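Local coordinates for Card1 endonuclease domain-containing protein (Vibrio cholerae, PDB 1XMX), which is of unknown function but carries a Card1-like endonuclease domain and may bind nucleic acid, at residues I32-H37 with S73-L78; F60-G65 with R98-S103; E77-L82 with Y105-S110. All coordinates share one frame; numbering follows the deposited sequence.

Contact 1 of 3, residues I32-H37 with S73-L78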
loop_
_atom_site.group_PDB
_atom_site.type_symbol
_atom_site.label_atom_id
_atom_site.label_comp_id
_atom_site.label_asym_id
_atom_site.label_seq_id
_atom_site.Cartn_x
_atom_site.Cartn_y
_atom_site.Cartn_z
ATOM N N ILE A 32 17.434 -7.171 18.231
ATOM C CA ILE A 32 17.433 -8.629 18.288
ATOM C C ILE A 32 16.005 -9.037 18.269
ATOM O O ILE A 32 15.198 -8.606 19.131
ATOM C CB ILE A 32 18.104 -9.139 19.613
ATOM C CG1 ILE A 32 19.556 -8.679 19.623
ATOM C CG2 ILE A 32 17.952 -10.675 19.836
ATOM C CD1 ILE A 32 20.246 -8.829 20.916
ATOM N N PHE A 33 15.684 -9.846 17.259
ATOM C CA PHE A 33 14.326 -10.362 17.123
ATOM C C PHE A 33 14.324 -11.705 17.833
ATOM O O PHE A 33 15.260 -12.458 17.699
ATOM C CB PHE A 33 13.983 -10.563 15.653
ATOM C CG PHE A 33 13.888 -9.296 14.866
ATOM C CD1 PHE A 33 12.760 -8.488 14.963
ATOM C CD2 PHE A 33 14.887 -8.946 13.988
ATOM C CE1 PHE A 33 12.651 -7.319 14.192
ATOM C CE2 PHE A 33 14.786 -7.775 13.228
ATOM C CZ PHE A 33 13.668 -6.980 13.327
ATOM N N ILE A 34 13.277 -11.977 18.588
ATOM C CA ILE A 34 13.066 -13.262 19.239
ATOM C C ILE A 34 11.983 -13.995 18.422
ATOM O O ILE A 34 11.005 -13.383 18.040
ATOM C CB ILE A 34 12.569 -13.049 20.681
ATOM C CG1 ILE A 34 13.721 -12.585 21.568
ATOM C CG2 ILE A 34 11.930 -14.340 21.285
ATOM C CD1 ILE A 34 13.255 -11.831 22.790
ATOM N N GLY A 35 12.180 -15.274 18.088
ATOM C CA GLY A 35 11.198 -16.003 17.276
ATOM C C GLY A 35 11.492 -17.497 17.375
ATOM O O GLY A 35 12.531 -17.897 17.915
ATOM N N ASP A 36 10.601 -18.332 16.840
ATOM C CA ASP A 36 10.901 -19.746 16.735
ATOM C C ASP A 36 11.521 -20.098 15.391
ATOM O O ASP A 36 11.578 -19.247 14.494
ATOM C CB ASP A 36 9.672 -20.586 17.061
ATOM C CG ASP A 36 8.606 -20.533 15.984
ATOM O OD1 ASP A 36 8.900 -20.366 14.800
ATOM O OD2 ASP A 36 7.439 -20.702 16.316
ATOM N N HIS A 37 11.998 -21.331 15.244
ATOM C CA HIS A 37 12.742 -21.665 14.046
ATOM C C HIS A 37 12.004 -21.410 12.747
ATOM O O HIS A 37 12.606 -20.908 11.796
ATOM C CB HIS A 37 13.364 -23.060 14.071
ATOM C CG HIS A 37 14.207 -23.325 12.865
ATOM N ND1 HIS A 37 15.400 -22.658 12.629
ATOM C CD2 HIS A 37 14.009 -24.127 11.789
ATOM C CE1 HIS A 37 15.898 -23.040 11.466
ATOM N NE2 HIS A 37 15.088 -23.948 10.945
ATOM N N SER A 73 12.948 -18.962 30.565
ATOM C CA SER A 73 14.305 -19.422 30.726
ATOM C C SER A 73 15.248 -19.032 29.538
ATOM O O SER A 73 16.390 -18.576 29.764
ATOM C CB SER A 73 14.270 -20.921 30.903
ATOM O OG SER A 73 15.195 -21.208 31.865
ATOM N N ALA A 74 14.790 -19.231 28.294
ATOM C CA ALA A 74 15.603 -18.871 27.138
ATOM C C ALA A 74 15.848 -17.364 27.157
ATOM O O ALA A 74 16.961 -16.906 26.982
ATOM C CB ALA A 74 14.898 -19.328 25.790
ATOM N N ILE A 75 14.810 -16.593 27.460
ATOM C CA ILE A 75 14.929 -15.142 27.401
ATOM C C ILE A 75 15.758 -14.548 28.538
ATOM O O ILE A 75 16.432 -13.529 28.370
ATOM C CB ILE A 75 13.530 -14.462 27.277
ATOM C CG1 ILE A 75 12.862 -14.898 25.947
ATOM C CG2 ILE A 75 13.660 -12.906 27.398
ATOM C CD1 ILE A 75 11.322 -14.590 25.823
ATOM N N ARG A 76 15.693 -15.166 29.704
ATOM C CA ARG A 76 16.500 -14.718 30.828
ATOM C C ARG A 76 17.996 -14.943 30.554
ATOM O O ARG A 76 18.809 -14.124 30.915
ATOM C CB ARG A 76 16.063 -15.434 32.093
ATOM C CG ARG A 76 16.485 -14.740 33.331
ATOM C CD ARG A 76 15.688 -15.267 34.523
ATOM N NE ARG A 76 14.418 -14.539 34.726
ATOM C CZ ARG A 76 14.324 -13.302 35.234
ATOM N NH1 ARG A 76 15.443 -12.631 35.590
ATOM N NH2 ARG A 76 13.113 -12.747 35.413
ATOM N N GLU A 77 18.342 -16.050 29.902
ATOM C CA GLU A 77 19.702 -16.261 29.401
ATOM C C GLU A 77 20.164 -15.141 28.461
ATOM O O GLU A 77 21.248 -14.627 28.593
ATOM C CB GLU A 77 19.806 -17.609 28.672
ATOM C CG GLU A 77 20.173 -18.736 29.591
ATOM C CD GLU A 77 20.420 -20.071 28.866
ATOM O OE1 GLU A 77 21.185 -20.053 27.849
ATOM O OE2 GLU A 77 19.866 -21.131 29.344
ATOM N N LEU A 78 19.335 -14.809 27.485
ATOM C CA LEU A 78 19.569 -13.651 26.652
ATOM C C LEU A 78 19.714 -12.374 27.491
ATOM O O LEU A 78 20.674 -11.606 27.291
ATOM C CB LEU A 78 18.430 -13.474 25.638
ATOM C CG LEU A 78 18.538 -12.188 24.807
ATOM C CD1 LEU A 78 19.767 -12.332 23.926
ATOM C CD2 LEU A 78 17.271 -11.997 23.954
#
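I32 and I34 meet I75 and L78 through methyl and methylene groups, and none of these four residues has a flat group. The contact therefore has no stacked face or ring edge of its own. The nearby ring is that of F60 on the neighbouring strand 56-61, which touches L78, I32 and I34. The ring of F33 turns to the other side of the strand, where it meets Y43, L46 and L50 of helix 40-52. L78 carries most of the helix side. Its CG stands anti to the backbone N (chi1 174°), which carries the branch out toward the strand. L78 CD2 touches both strand residues. It lies 4.2 Å from I34 CD1 and 4.4 Å from I32 CG2. I34 brings its longer branch forward, and the same I34 CD1 comes within 4.4 Å of I75 CG1. The I34 and L78 side chains pass each other at a slant. All three distances are loose van der Waals contacts, and no hydrogen bond crosses. The strand and helix segments run almost antiparallel, at 165°, with their axes 11.2 Å apart. This suits a helix packed on a sheet, with side chains from both filling the gap. Strand 30-35 sits between strands 4-9 and 56-61. Helix 68-85 packs on one face of the sheet here, and helix 40-52 on the other.

Contact 2 of 3, residues F60-G65 with R98-S103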
loop_
_atom_site.group_PDB
_atom_site.type_symbol
_atom_site.label_atom_id
_atom_site.label_comp_id
_atom_site.label_asym_id
_atom_site.label_seq_id
_atom_site.Cartn_x
_atom_site.Cartn_y
_atom_site.Cartn_z
ATOM N N PHE A 60 17.265 -14.451 17.828
ATOM C CA PHE A 60 17.459 -15.294 18.992
ATOM C C PHE A 60 16.252 -16.226 19.033
ATOM O O PHE A 60 15.102 -15.781 19.124
ATOM C CB PHE A 60 17.577 -14.450 20.264
ATOM C CG PHE A 60 17.603 -15.277 21.535
ATOM C CD1 PHE A 60 16.425 -15.596 22.213
ATOM C CD2 PHE A 60 18.809 -15.736 22.049
ATOM C CE1 PHE A 60 16.463 -16.386 23.365
ATOM C CE2 PHE A 60 18.856 -16.503 23.244
ATOM C CZ PHE A 60 17.667 -16.825 23.873
ATOM N N GLU A 61 16.516 -17.534 18.955
ATOM C CA GLU A 61 15.440 -18.524 18.804
ATOM C C GLU A 61 14.990 -19.069 20.115
ATOM O O GLU A 61 15.797 -19.643 20.866
ATOM C CB GLU A 61 15.899 -19.727 17.977
ATOM C CG GLU A 61 15.347 -19.724 16.598
ATOM C CD GLU A 61 15.812 -20.878 15.756
ATOM O OE1 GLU A 61 15.936 -22.034 16.289
ATOM O OE2 GLU A 61 16.038 -20.613 14.544
ATOM N N ILE A 62 13.689 -18.962 20.361
ATOM C CA ILE A 62 13.123 -19.608 21.515
ATOM C C ILE A 62 12.568 -20.936 21.072
ATOM O O ILE A 62 12.370 -21.191 19.902
ATOM C CB ILE A 62 11.998 -18.792 22.173
ATOM C CG1 ILE A 62 11.133 -18.157 21.102
ATOM C CG2 ILE A 62 12.589 -17.650 23.132
ATOM C CD1 ILE A 62 9.664 -17.893 21.506
ATOM N N PRO A 63 12.291 -21.797 22.030
ATOM C CA PRO A 63 11.701 -23.034 21.613
ATOM C C PRO A 63 10.287 -22.716 21.153
ATOM O O PRO A 63 9.715 -21.693 21.504
ATOM C CB PRO A 63 11.756 -23.902 22.890
ATOM C CG PRO A 63 11.930 -22.959 24.038
ATOM C CD PRO A 63 12.470 -21.670 23.496
ATOM N N ALA A 64 9.745 -23.560 20.324
ATOM C CA ALA A 64 8.470 -23.265 19.650
ATOM C C ALA A 64 7.196 -23.686 20.430
ATOM O O ALA A 64 6.127 -23.157 20.183
ATOM C CB ALA A 64 8.488 -23.890 18.241
ATOM N N GLY A 65 7.307 -24.610 21.372
ATOM C CA GLY A 65 6.161 -24.979 22.195
ATOM C C GLY A 65 5.563 -23.853 23.018
ATOM O O GLY A 65 6.107 -22.721 23.097
ATOM N N ARG A 98 0.673 -13.690 22.585
ATOM C CA ARG A 98 0.660 -13.152 23.950
ATOM C C ARG A 98 1.448 -13.977 24.954
ATOM O O ARG A 98 2.041 -13.407 25.828
ATOM C CB ARG A 98 -0.755 -12.738 24.403
ATOM C CG ARG A 98 -1.266 -11.543 23.549
ATOM C CD ARG A 98 -2.789 -11.424 23.530
ATOM N NE ARG A 98 -3.198 -10.306 22.667
ATOM C CZ ARG A 98 -3.425 -10.413 21.356
ATOM N NH1 ARG A 98 -3.296 -11.595 20.742
ATOM N NH2 ARG A 98 -3.781 -9.349 20.660
ATOM N N HIS A 99 1.520 -15.301 24.789
ATOM C CA HIS A 99 2.301 -16.120 25.689
ATOM C C HIS A 99 3.781 -15.780 25.644
ATOM O O HIS A 99 4.413 -15.651 26.662
ATOM C CB HIS A 99 2.038 -17.646 25.520
ATOM C CG HIS A 99 2.616 -18.247 24.272
ATOM N ND1 HIS A 99 2.401 -17.724 23.010
ATOM C CD2 HIS A 99 3.326 -19.388 24.084
ATOM C CE1 HIS A 99 3.007 -18.481 22.113
ATOM N NE2 HIS A 99 3.567 -19.503 22.734
ATOM N N ARG A 100 4.336 -15.652 24.462
ATOM C CA ARG A 100 5.735 -15.249 24.329
ATOM C C ARG A 100 5.881 -13.790 24.797
ATOM O O ARG A 100 6.865 -13.455 25.422
ATOM C CB ARG A 100 6.162 -15.370 22.842
ATOM C CG ARG A 100 6.175 -16.832 22.330
ATOM C CD ARG A 100 6.206 -16.966 20.822
ATOM N NE ARG A 100 6.281 -18.370 20.393
ATOM C CZ ARG A 100 6.157 -18.769 19.123
ATOM N NH1 ARG A 100 5.897 -17.883 18.175
ATOM N NH2 ARG A 100 6.255 -20.039 18.796
ATOM N N LEU A 101 4.943 -12.918 24.412
ATOM C CA LEU A 101 5.032 -11.471 24.761
ATOM C C LEU A 101 5.131 -11.252 26.238
ATOM O O LEU A 101 5.983 -10.515 26.685
ATOM C CB LEU A 101 3.838 -10.647 24.237
ATOM C CG LEU A 101 3.832 -9.132 24.474
ATOM C CD1 LEU A 101 4.897 -8.469 23.571
ATOM C CD2 LEU A 101 2.485 -8.498 24.144
ATOM N N LEU A 102 4.238 -11.900 26.994
ATOM C CA LEU A 102 4.191 -11.729 28.422
ATOM C C LEU A 102 5.337 -12.437 29.152
ATOM O O LEU A 102 5.705 -12.018 30.233
ATOM C CB LEU A 102 2.847 -12.170 28.996
ATOM C CG LEU A 102 1.685 -11.341 28.461
ATOM C CD1 LEU A 102 0.432 -11.785 29.136
ATOM C CD2 LEU A 102 1.971 -9.892 28.756
ATOM N N SER A 103 5.914 -13.475 28.556
ATOM C CA SER A 103 7.097 -14.098 29.136
ATOM C C SER A 103 8.274 -13.129 29.011
ATOM O O SER A 103 8.962 -12.898 29.981
ATOM C CB SER A 103 7.454 -15.394 28.410
ATOM O OG SER A 103 6.386 -16.313 28.482
HETATM O O HOH W 1 7.117 -20.695 21.858
HETATM O O HOH W 2 4.125 -21.644 21.174
#
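R100 reaches from its helix across I62 toward A64. From CB the chain stays extended to NE. R100 CG lies over one face of the H99 ring, offset toward the rim, and is 3.7 Å from I62 CD1. R100 CD and R100 NE are each 3.6 Å from I62 CD1, so this methyl lies against all three atoms. R100 NE donates to water 1 (2.9 Å), which sits at the guanidinium edge, in its plane. That water donates to P63 O and to G65 O (2.6 Å). R100 NH2 makes a weak hydrogen bond to A64 O, 3.4 Å long with an N-H...O angle of 146°. Its stronger partner is D36, whose carboxylate forms a salt bridge with it. H99 adds a second water link: water 2 lies 2.7 Å from H99 NE2 and donates to A64 O. The loop carbonyls are held largely through water. H99 O accepts from S103 OG and S103 N, on opposite faces of its plane. A magnesium ion lies about 6 Å from the H99 side chain. The loop leaving strand 56-61 meets the N-terminal end of helix 98-110. This is the C-terminal edge of the parallel strands, whose order 3-2-1-4-5 is consistent with a Rossmann-like domain.

Contact 3 of 3, residues E77-L82 with Y105-S110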
loop_
_atom_site.group_PDB
_atom_site.type_symbol
_atom_site.label_atom_id
_atom_site.label_comp_id
_atom_site.label_asym_id
_atom_site.label_seq_id
_atom_site.Cartn_x
_atom_site.Cartn_y
_atom_site.Cartn_z
ATOM N N GLU A 77 18.342 -16.050 29.902
ATOM C CA GLU A 77 19.702 -16.261 29.401
ATOM C C GLU A 77 20.164 -15.141 28.461
ATOM O O GLU A 77 21.248 -14.627 28.593
ATOM C CB GLU A 77 19.806 -17.609 28.672
ATOM C CG GLU A 77 20.173 -18.736 29.591
ATOM C CD GLU A 77 20.420 -20.071 28.866
ATOM O OE1 GLU A 77 21.185 -20.053 27.849
ATOM O OE2 GLU A 77 19.866 -21.131 29.344
ATOM N N LEU A 78 19.335 -14.809 27.485
ATOM C CA LEU A 78 19.569 -13.651 26.652
ATOM C C LEU A 78 19.714 -12.374 27.491
ATOM O O LEU A 78 20.674 -11.606 27.291
ATOM C CB LEU A 78 18.430 -13.474 25.638
ATOM C CG LEU A 78 18.538 -12.188 24.807
ATOM C CD1 LEU A 78 19.767 -12.332 23.926
ATOM C CD2 LEU A 78 17.271 -11.997 23.954
ATOM N N ALA A 79 18.798 -12.141 28.438
ATOM C CA ALA A 79 18.797 -10.882 29.164
ATOM C C ALA A 79 20.117 -10.745 29.941
ATOM O O ALA A 79 20.698 -9.649 30.027
ATOM C CB ALA A 79 17.600 -10.809 30.107
ATOM N N GLU A 80 20.591 -11.868 30.490
ATOM C CA GLU A 80 21.711 -11.856 31.415
ATOM C C GLU A 80 22.996 -11.547 30.598
ATOM O O GLU A 80 23.825 -10.773 31.007
ATOM C CB GLU A 80 21.759 -13.184 32.201
ATOM C CG GLU A 80 22.527 -13.182 33.509
ATOM C CD GLU A 80 21.829 -12.492 34.748
ATOM O OE1 GLU A 80 21.757 -11.234 34.828
ATOM O OE2 GLU A 80 21.433 -13.222 35.699
ATOM N N THR A 81 23.113 -12.119 29.411
ATOM C CA THR A 81 24.190 -11.780 28.501
ATOM C C THR A 81 24.125 -10.285 28.106
ATOM O O THR A 81 25.149 -9.631 27.960
ATOM C CB THR A 81 24.103 -12.632 27.189
ATOM O OG1 THR A 81 24.019 -14.031 27.493
ATOM C CG2 THR A 81 25.314 -12.396 26.312
ATOM N N LEU A 82 22.925 -9.744 27.915
ATOM C CA LEU A 82 22.817 -8.359 27.506
ATOM C C LEU A 82 23.186 -7.489 28.687
ATOM O O LEU A 82 23.901 -6.527 28.539
ATOM C CB LEU A 82 21.390 -8.011 27.076
ATOM C CG LEU A 82 20.922 -8.703 25.801
ATOM C CD1 LEU A 82 19.465 -8.305 25.498
ATOM C CD2 LEU A 82 21.934 -8.413 24.629
ATOM N N TYR A 105 8.053 -9.879 28.558
ATOM C CA TYR A 105 7.747 -8.728 29.436
ATOM C C TYR A 105 8.239 -8.932 30.896
ATOM O O TYR A 105 8.864 -7.996 31.521
ATOM C CB TYR A 105 6.244 -8.393 29.430
ATOM C CG TYR A 105 5.888 -7.121 30.225
ATOM C CD1 TYR A 105 5.666 -7.143 31.605
ATOM C CD2 TYR A 105 5.807 -5.894 29.587
ATOM C CE1 TYR A 105 5.364 -5.944 32.332
ATOM C CE2 TYR A 105 5.500 -4.728 30.297
ATOM C CZ TYR A 105 5.282 -4.760 31.656
ATOM O OH TYR A 105 4.982 -3.539 32.302
ATOM N N GLU A 106 7.956 -10.122 31.448
ATOM C CA GLU A 106 8.342 -10.415 32.852
ATOM C C GLU A 106 9.869 -10.307 32.990
ATOM O O GLU A 106 10.378 -9.676 33.909
ATOM C CB GLU A 106 7.874 -11.800 33.312
ATOM C CG GLU A 106 8.173 -12.093 34.804
ATOM C CD GLU A 106 8.066 -13.590 35.189
ATOM O OE1 GLU A 106 8.699 -14.426 34.493
ATOM O OE2 GLU A 106 7.374 -13.948 36.193
ATOM N N VAL A 107 10.585 -10.950 32.075
ATOM C CA VAL A 107 12.035 -10.969 32.133
ATOM C C VAL A 107 12.593 -9.536 32.011
ATOM O O VAL A 107 13.353 -9.062 32.861
ATOM C CB VAL A 107 12.660 -11.883 31.030
ATOM C CG1 VAL A 107 14.168 -11.803 31.102
ATOM C CG2 VAL A 107 12.180 -13.337 31.196
ATOM N N PHE A 108 12.181 -8.833 30.969
ATOM C CA PHE A 108 12.762 -7.503 30.712
ATOM C C PHE A 108 12.368 -6.469 31.788
ATOM O O PHE A 108 13.179 -5.618 32.182
ATOM C CB PHE A 108 12.403 -7.020 29.301
ATOM C CG PHE A 108 12.975 -7.892 28.216
ATOM C CD1 PHE A 108 14.197 -8.520 28.390
ATOM C CD2 PHE A 108 12.338 -8.043 27.014
ATOM C CE1 PHE A 108 14.740 -9.312 27.362
ATOM C CE2 PHE A 108 12.880 -8.817 25.995
ATOM C CZ PHE A 108 14.077 -9.439 26.162
ATOM N N ARG A 109 11.134 -6.548 32.257
ATOM C CA ARG A 109 10.707 -5.675 33.320
ATOM C C ARG A 109 11.565 -5.866 34.615
ATOM O O ARG A 109 11.907 -4.893 35.303
ATOM C CB ARG A 109 9.202 -5.842 33.582
ATOM C CG ARG A 109 8.719 -5.078 34.778
ATOM C CD ARG A 109 8.741 -3.552 34.528
ATOM N NE ARG A 109 8.172 -2.864 35.688
ATOM C CZ ARG A 109 8.821 -2.642 36.818
ATOM N NH1 ARG A 109 10.081 -3.028 36.966
ATOM N NH2 ARG A 109 8.198 -2.055 37.806
ATOM N N SER A 110 11.978 -7.091 34.908
ATOM C CA SER A 110 12.803 -7.310 36.103
ATOM C C SER A 110 14.194 -6.685 36.017
ATOM O O SER A 110 14.788 -6.387 37.023
ATOM C CB SER A 110 12.925 -8.786 36.475
ATOM O OG SER A 110 13.677 -9.459 35.498
#
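A79 is the small residue at which the two helices meet. Its CB touches V107 CG1 at 3.7 Å and F108 CE1 at 4.2 Å. The methyl lies at the edge of the F108 ring, near the ring plane, and not over a face. V107 has CG1 anti to its own backbone N (chi1 177°), and this branch does the touching. The CA atoms of A79 and F108 are 7.1 Å apart, so the backbones come close where the side chain is short. No hydrogen bond crosses here. In the next shell, F108 meets F91 edge-to-face, and I75 touches both V107 and F108. Y111 and W113 also pack on A79. Two hydroxyls bond back to carbonyls of their own helices. T81 OG1 donates to E77 O at 3.0 Å, on the opposite face of that carbonyl from T81 N. S110 OG donates to V107 O at 2.7 Å. Farther out, a salt bridge between E106 and K72 joins the two helices, and E80 is hydrogen-bonded to the Y111 hydroxyl. Helices 68-85 and 98-110 flank strand 88-92 in the chain. They pack side by side on one face of a largely parallel sheet, as in Rossmann-like alpha-beta domains.

Contacts 1 and 3 are buried and purely apolar; contact 2 is partly exposed and mixes an apolar patch with water-mediated polar links. Contact 1 joins sheet to helix, contact 3 joins helix to helix, and both use helix 68-85, sharing E77 and L78. Contact 2 lies at the rim of the same sheet and shares helix 98-110 with contact 3. The salt bridge ties contact 1 to contact 2, with D36 OD2 and R100 NH2 2.8 Å apart. Chemistry thus turns from apolar between the layers to charged and hydrated at the strand ends.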